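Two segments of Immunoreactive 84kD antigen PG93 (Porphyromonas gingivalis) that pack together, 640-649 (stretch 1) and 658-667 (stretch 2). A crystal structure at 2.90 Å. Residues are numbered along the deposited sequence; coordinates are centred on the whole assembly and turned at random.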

ATOM      1  N   ALA A 640      -2.998 -13.001   2.645  1.00 51.26           N
ATOM      2  CA  ALA A 640      -2.610 -13.839   3.795  1.00 49.47           C
ATOM      3  C   ALA A 640      -3.740 -13.803   4.751  1.00 53.83           C
ATOM      4  O   ALA A 640      -4.336 -12.748   4.928  1.00 56.00           O
ATOM      5  N   LEU A 641      -4.078 -14.929   5.351  1.00 48.73           N
ATOM      6  CA  LEU A 641      -5.230 -15.001   6.232  1.00 48.03           C
ATOM      7  C   LEU A 641      -4.880 -15.589   7.596  1.00 49.74           C
ATOM      8  O   LEU A 641      -4.264 -16.657   7.683  1.00 48.30           O
ATOM      9  N   ASN A 642      -5.315 -14.894   8.657  1.00 46.25           N
ATOM     10  CA  ASN A 642      -5.159 -15.315  10.041  1.00 46.63           C
ATOM     11  C   ASN A 642      -6.401 -16.130  10.376  1.00 54.06           C
ATOM     12  O   ASN A 642      -7.416 -15.579  10.814  1.00 56.15           O
ATOM     13  N   ASP A 643      -6.336 -17.445  10.126  1.00 51.45           N
ATOM     14  CA  ASP A 643      -7.457 -18.382  10.297  1.00 53.05           C
ATOM     15  C   ASP A 643      -8.035 -18.391  11.723  1.00 57.42           C
ATOM     16  O   ASP A 643      -9.197 -18.759  11.889  1.00 59.10           O
ATOM     17  N   ASP A 644      -7.263 -17.923  12.719  1.00 52.63           N
ATOM     18  CA  ASP A 644      -7.658 -17.904  14.118  1.00 53.94           C
ATOM     19  C   ASP A 644      -8.566 -16.731  14.506  1.00 60.59           C
ATOM     20  O   ASP A 644      -9.437 -16.917  15.368  1.00 62.22           O
ATOM     21  N   ASN A 645      -8.333 -15.522  13.952  1.00 56.33           N
ATOM     22  CA  ASN A 645      -9.176 -14.376  14.313  1.00 57.20           C
ATOM     23  C   ASN A 645      -9.906 -13.808  13.086  1.00 61.34           C
ATOM     24  O   ASN A 645     -10.552 -12.758  13.175  1.00 62.57           O
ATOM     25  N   GLY A 646      -9.778 -14.505  11.961  1.00 55.77           N
ATOM     26  CA  GLY A 646     -10.451 -14.165  10.718  1.00 55.20           C
ATOM     27  C   GLY A 646      -9.933 -12.944  10.006  1.00 59.28           C
ATOM     28  O   GLY A 646     -10.586 -12.477   9.078  1.00 61.47           O
ATOM     29  N   LEU A 647      -8.766 -12.416  10.391  1.00 53.63           N
ATOM     30  CA  LEU A 647      -8.257 -11.232   9.702  1.00 51.91           C
ATOM     31  C   LEU A 647      -7.513 -11.590   8.427  1.00 54.51           C
ATOM     32  O   LEU A 647      -6.476 -12.268   8.483  1.00 54.27           O
ATOM     33  N   LEU A 648      -8.031 -11.106   7.281  1.00 49.31           N
ATOM     34  CA  LEU A 648      -7.383 -11.261   5.980  1.00 47.48           C
ATOM     35  C   LEU A 648      -6.485 -10.048   5.746  1.00 52.76           C
ATOM     36  O   LEU A 648      -6.974  -8.907   5.779  1.00 54.08           O
ATOM     37  N   TYR A 649      -5.172 -10.293   5.534  1.00 47.49           N
ATOM     38  CA  TYR A 649      -4.174  -9.258   5.227  1.00 47.02           C
ATOM     39  C   TYR A 649      -4.180  -9.031   3.708  1.00 51.75           C
ATOM     40  O   TYR A 649      -4.157  -9.998   2.939  1.00 52.64           O
ATOM     41  N   THR A 658      -6.418  -4.780   6.371  1.00 58.63           N
ATOM     42  CA  THR A 658      -6.995  -5.963   7.018  1.00 57.11           C
ATOM     43  C   THR A 658      -8.499  -5.873   7.014  1.00 58.23           C
ATOM     44  O   THR A 658      -9.059  -4.849   7.420  1.00 59.08           O
ATOM     45  N   PHE A 659      -9.138  -6.976   6.610  1.00 51.12           N
ATOM     46  CA  PHE A 659     -10.583  -7.128   6.564  1.00 50.92           C
ATOM     47  C   PHE A 659     -10.986  -8.282   7.477  1.00 55.10           C
ATOM     48  O   PHE A 659     -10.398  -9.367   7.395  1.00 51.44           O
ATOM     49  N   GLN A 660     -11.974  -8.041   8.374  1.00 56.03           N
ATOM     50  CA  GLN A 660     -12.463  -9.083   9.292  1.00 56.64           C
ATOM     51  C   GLN A 660     -13.422  -9.943   8.522  1.00 61.95           C
ATOM     52  O   GLN A 660     -14.515  -9.483   8.167  1.00 64.94           O
ATOM     53  N   THR A 661     -12.975 -11.171   8.210  1.00 56.63           N
ATOM     54  CA  THR A 661     -13.657 -12.173   7.391  1.00 56.87           C
ATOM     55  C   THR A 661     -14.835 -12.837   8.145  1.00 64.51           C
ATOM     56  O   THR A 661     -15.821 -13.251   7.506  1.00 65.18           O
ATOM     57  N   GLY A 662     -14.721 -12.936   9.474  1.00 82.08           N
ATOM     58  CA  GLY A 662     -15.726 -13.590  10.308  1.00 80.55           C
ATOM     59  C   GLY A 662     -15.584 -15.097  10.206  1.00 87.27           C
ATOM     60  O   GLY A 662     -16.526 -15.842  10.470  1.00 85.84           O
ATOM     61  N   THR A 663     -14.363 -15.539   9.843  1.00 87.14           N
ATOM     62  CA  THR A 663     -13.899 -16.897   9.595  1.00 89.40           C
ATOM     63  C   THR A 663     -12.993 -17.309  10.777  1.00101.49           C
ATOM     64  O   THR A 663     -12.426 -18.403  10.788  1.00106.50           O
ATOM     65  N   GLY A 664     -12.943 -16.457  11.794  1.00 99.72           N
ATOM     66  CA  GLY A 664     -12.161 -16.683  12.999  1.00105.00           C
ATOM     67  C   GLY A 664     -12.574 -17.869  13.850  1.00114.50           C
ATOM     68  O   GLY A 664     -13.753 -18.232  13.929  1.00110.81           O
ATOM     69  N   SER A 665     -11.571 -18.474  14.502  1.00119.76           N
ATOM     70  CA  SER A 665     -11.716 -19.581  15.438  1.00124.07           C
ATOM     71  C   SER A 665     -11.720 -19.001  16.869  1.00132.68           C
ATOM     72  O   SER A 665     -10.952 -19.416  17.744  1.00137.98           O
ATOM     73  N   GLY A 666     -12.577 -17.994  17.048  1.00126.88           N
ATOM     74  CA  GLY A 666     -12.825 -17.317  18.311  1.00128.92           C
ATOM     75  C   GLY A 666     -13.888 -18.120  19.018  1.00134.48           C
ATOM     76  O   GLY A 666     -15.047 -18.136  18.582  1.00129.28           O
ATOM     77  N   SER A 667     -13.466 -18.868  20.058  1.00137.65           N
ATOM     78  CA  SER A 667     -14.315 -19.791  20.809  1.00139.36           C
ATOM     79  C   SER A 667     -15.492 -19.087  21.551  1.00142.21           C
ATOM     80  O   SER A 667     -16.647 -19.173  21.089  1.00136.20           O
TER

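Where a β-hairpin meets a neighbouring strand, side chains commonly finish what the backbone ladder begins, and this pair of segments illustrates the principle. The antiparallel ladder is short: Leu648 N donates to Phe659 O (2.9 Å) and Phe659 N to Leu648 O (3.0 Å); along the extended strands, alternate side chains point to opposite faces of the sheet.

Apolar packing follows that alternation. On one face lie Leu647, Tyr649, Thr658 and Gln660. Leu647 (m, t) brings CD2 to 3.9 Å from Thr658 CB, while Thr658, in the p rotamer, sets CG2 3.5 Å from CD1 of the Tyr649 ring (chi1 m), which it meets obliquely. The other face carries Leu648 (t, p) and Phe659 (chi1 t), whose ring leads away from stretch 1. Leu648 CB instead lies 3.6 Å from Thr661 OG1, and Leu641 CD1 approaches that same oxygen at 4.0 Å.

Polar side chains add to the backbone bonds, which continue from Thr661 N to Gly646 O (2.9 Å) and from Ser665 N to Asp644 O (2.8 Å). Gln660 (t, p) clamps both segments: NE2 donates to Asn645 O (2.8 Å), while OE1 accepts from Gly662 N (2.9 Å) within its own stretch. Thr661 (m) points toward stretch 1, and its OG1 adds a weak hydrogen bond to Gly646 O (2.9 Å). Gly646 leaves necessary space, since a CB there would clash with Gln660 OE1.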

ATOM      1  CB  ALA A 640      -1.332 -13.337   4.456  1.00 49.84           C
ATOM      2  CB  LEU A 641      -6.290 -15.860   5.519  1.00 48.46           C
ATOM      3  CG  LEU A 641      -7.588 -16.194   6.226  1.00 53.20           C
ATOM      4  CD1 LEU A 641      -8.497 -14.998   6.271  1.00 54.34           C
ATOM      5  CD2 LEU A 641      -8.270 -17.316   5.525  1.00 53.91           C
ATOM      6  CB  ASN A 642      -4.977 -14.088  10.943  1.00 46.15           C
ATOM      7  CG  ASN A 642      -4.742 -14.359  12.417  1.00 61.65           C
ATOM      8  OD1 ASN A 642      -4.909 -15.470  12.941  1.00 49.78           O
ATOM      9  ND2 ASN A 642      -4.389 -13.308  13.135  1.00 56.25           N
ATOM     10  CB  ASP A 643      -7.059 -19.809   9.886  1.00 55.43           C
ATOM     11  CG  ASP A 643      -6.467 -19.904   8.485  1.00 76.67           C
ATOM     12  OD1 ASP A 643      -7.241 -20.156   7.524  1.00 78.91           O
ATOM     13  OD2 ASP A 643      -5.225 -19.726   8.346  1.00 86.36           O
ATOM     14  CB  ASP A 644      -6.425 -17.888  15.008  1.00 55.31           C
ATOM     15  CG  ASP A 644      -6.768 -18.130  16.452  1.00 71.43           C
ATOM     16  OD1 ASP A 644      -7.136 -19.287  16.787  1.00 74.75           O
ATOM     17  OD2 ASP A 644      -6.759 -17.146  17.235  1.00 78.80           O
ATOM     18  CB  ASN A 645      -8.367 -13.293  15.034  1.00 56.26           C
ATOM     19  CG  ASN A 645      -7.394 -12.494  14.193  1.00 60.12           C
ATOM     20  OD1 ASN A 645      -7.236 -12.689  12.969  1.00 44.66           O
ATOM     21  ND2 ASN A 645      -6.724 -11.559  14.855  1.00 46.62           N
ATOM     22  CB  LEU A 647      -7.358 -10.361  10.604  1.00 51.06           C
ATOM     23  CG  LEU A 647      -8.082  -9.440  11.572  1.00 54.90           C
ATOM     24  CD1 LEU A 647      -7.152  -8.943  12.618  1.00 53.99           C
ATOM     25  CD2 LEU A 647      -8.735  -8.288  10.853  1.00 56.60           C
ATOM     26  CB  LEU A 648      -8.406 -11.421   4.821  1.00 47.39           C
ATOM     27  CG  LEU A 648      -7.830 -11.543   3.376  1.00 50.21           C
ATOM     28  CD1 LEU A 648      -7.166 -12.904   3.130  1.00 48.23           C
ATOM     29  CD2 LEU A 648      -8.920 -11.368   2.355  1.00 53.24           C
ATOM     30  CB  TYR A 649      -2.783  -9.647   5.765  1.00 46.49           C
ATOM     31  CG  TYR A 649      -2.710  -9.614   7.272  1.00 47.47           C
ATOM     32  CD1 TYR A 649      -2.270  -8.480   7.941  1.00 50.83           C
ATOM     33  CD2 TYR A 649      -3.147 -10.692   8.034  1.00 47.62           C
ATOM     34  CE1 TYR A 649      -2.255  -8.422   9.336  1.00 54.06           C
ATOM     35  CE2 TYR A 649      -3.157 -10.640   9.425  1.00 49.07           C
ATOM     36  CZ  TYR A 649      -2.694  -9.510  10.076  1.00 60.11           C
ATOM     37  OH  TYR A 649      -2.650  -9.483  11.455  1.00 62.81           O
ATOM     38  CB  THR A 658      -6.500  -6.215   8.457  1.00 63.54           C
ATOM     39  OG1 THR A 658      -6.941  -5.173   9.330  1.00 68.46           O
ATOM     40  CG2 THR A 658      -5.034  -6.426   8.544  1.00 56.32           C
ATOM     41  CB  PHE A 659     -11.036  -7.356   5.113  1.00 52.38           C
ATOM     42  CG  PHE A 659     -12.490  -7.708   4.951  1.00 55.06           C
ATOM     43  CD1 PHE A 659     -13.466  -6.718   4.959  1.00 59.04           C
ATOM     44  CD2 PHE A 659     -12.887  -9.030   4.794  1.00 57.06           C
ATOM     45  CE1 PHE A 659     -14.808  -7.042   4.818  1.00 60.58           C
ATOM     46  CE2 PHE A 659     -14.234  -9.355   4.669  1.00 61.29           C
ATOM     47  CZ  PHE A 659     -15.186  -8.356   4.689  1.00 60.68           C
ATOM     48  CB  GLN A 660     -13.098  -8.490  10.566  1.00 59.76           C
ATOM     49  CG  GLN A 660     -13.769  -9.524  11.492  1.00 68.97           C
ATOM     50  CD  GLN A 660     -12.870 -10.643  11.969  1.00 73.31           C
ATOM     51  OE1 GLN A 660     -12.987 -11.797  11.526  1.00 69.06           O
ATOM     52  NE2 GLN A 660     -12.006 -10.343  12.935  1.00 55.49           N
ATOM     53  CB  THR A 661     -12.611 -13.200   6.927  1.00 61.58           C
ATOM     54  OG1 THR A 661     -11.559 -12.483   6.298  1.00 56.69           O
ATOM     55  CG2 THR A 661     -13.146 -14.186   5.911  1.00 67.08           C
ATOM     56  CB  THR A 663     -13.275 -16.847   8.185  1.00 86.59           C
ATOM     57  OG1 THR A 663     -14.317 -17.143   7.260  1.00 75.37           O
ATOM     58  CG2 THR A 663     -12.024 -17.735   7.962  1.00 89.72           C
ATOM     59  CB  SER A 665     -10.614 -20.609  15.216  1.00132.49           C
ATOM     60  OG  SER A 665     -10.708 -21.126  13.899  1.00137.60           O
ATOM     61  CB  SER A 667     -13.475 -20.624  21.780  1.00149.39           C
ATOM     62  OG  SER A 667     -12.768 -19.819  22.707  1.00159.12           O
TER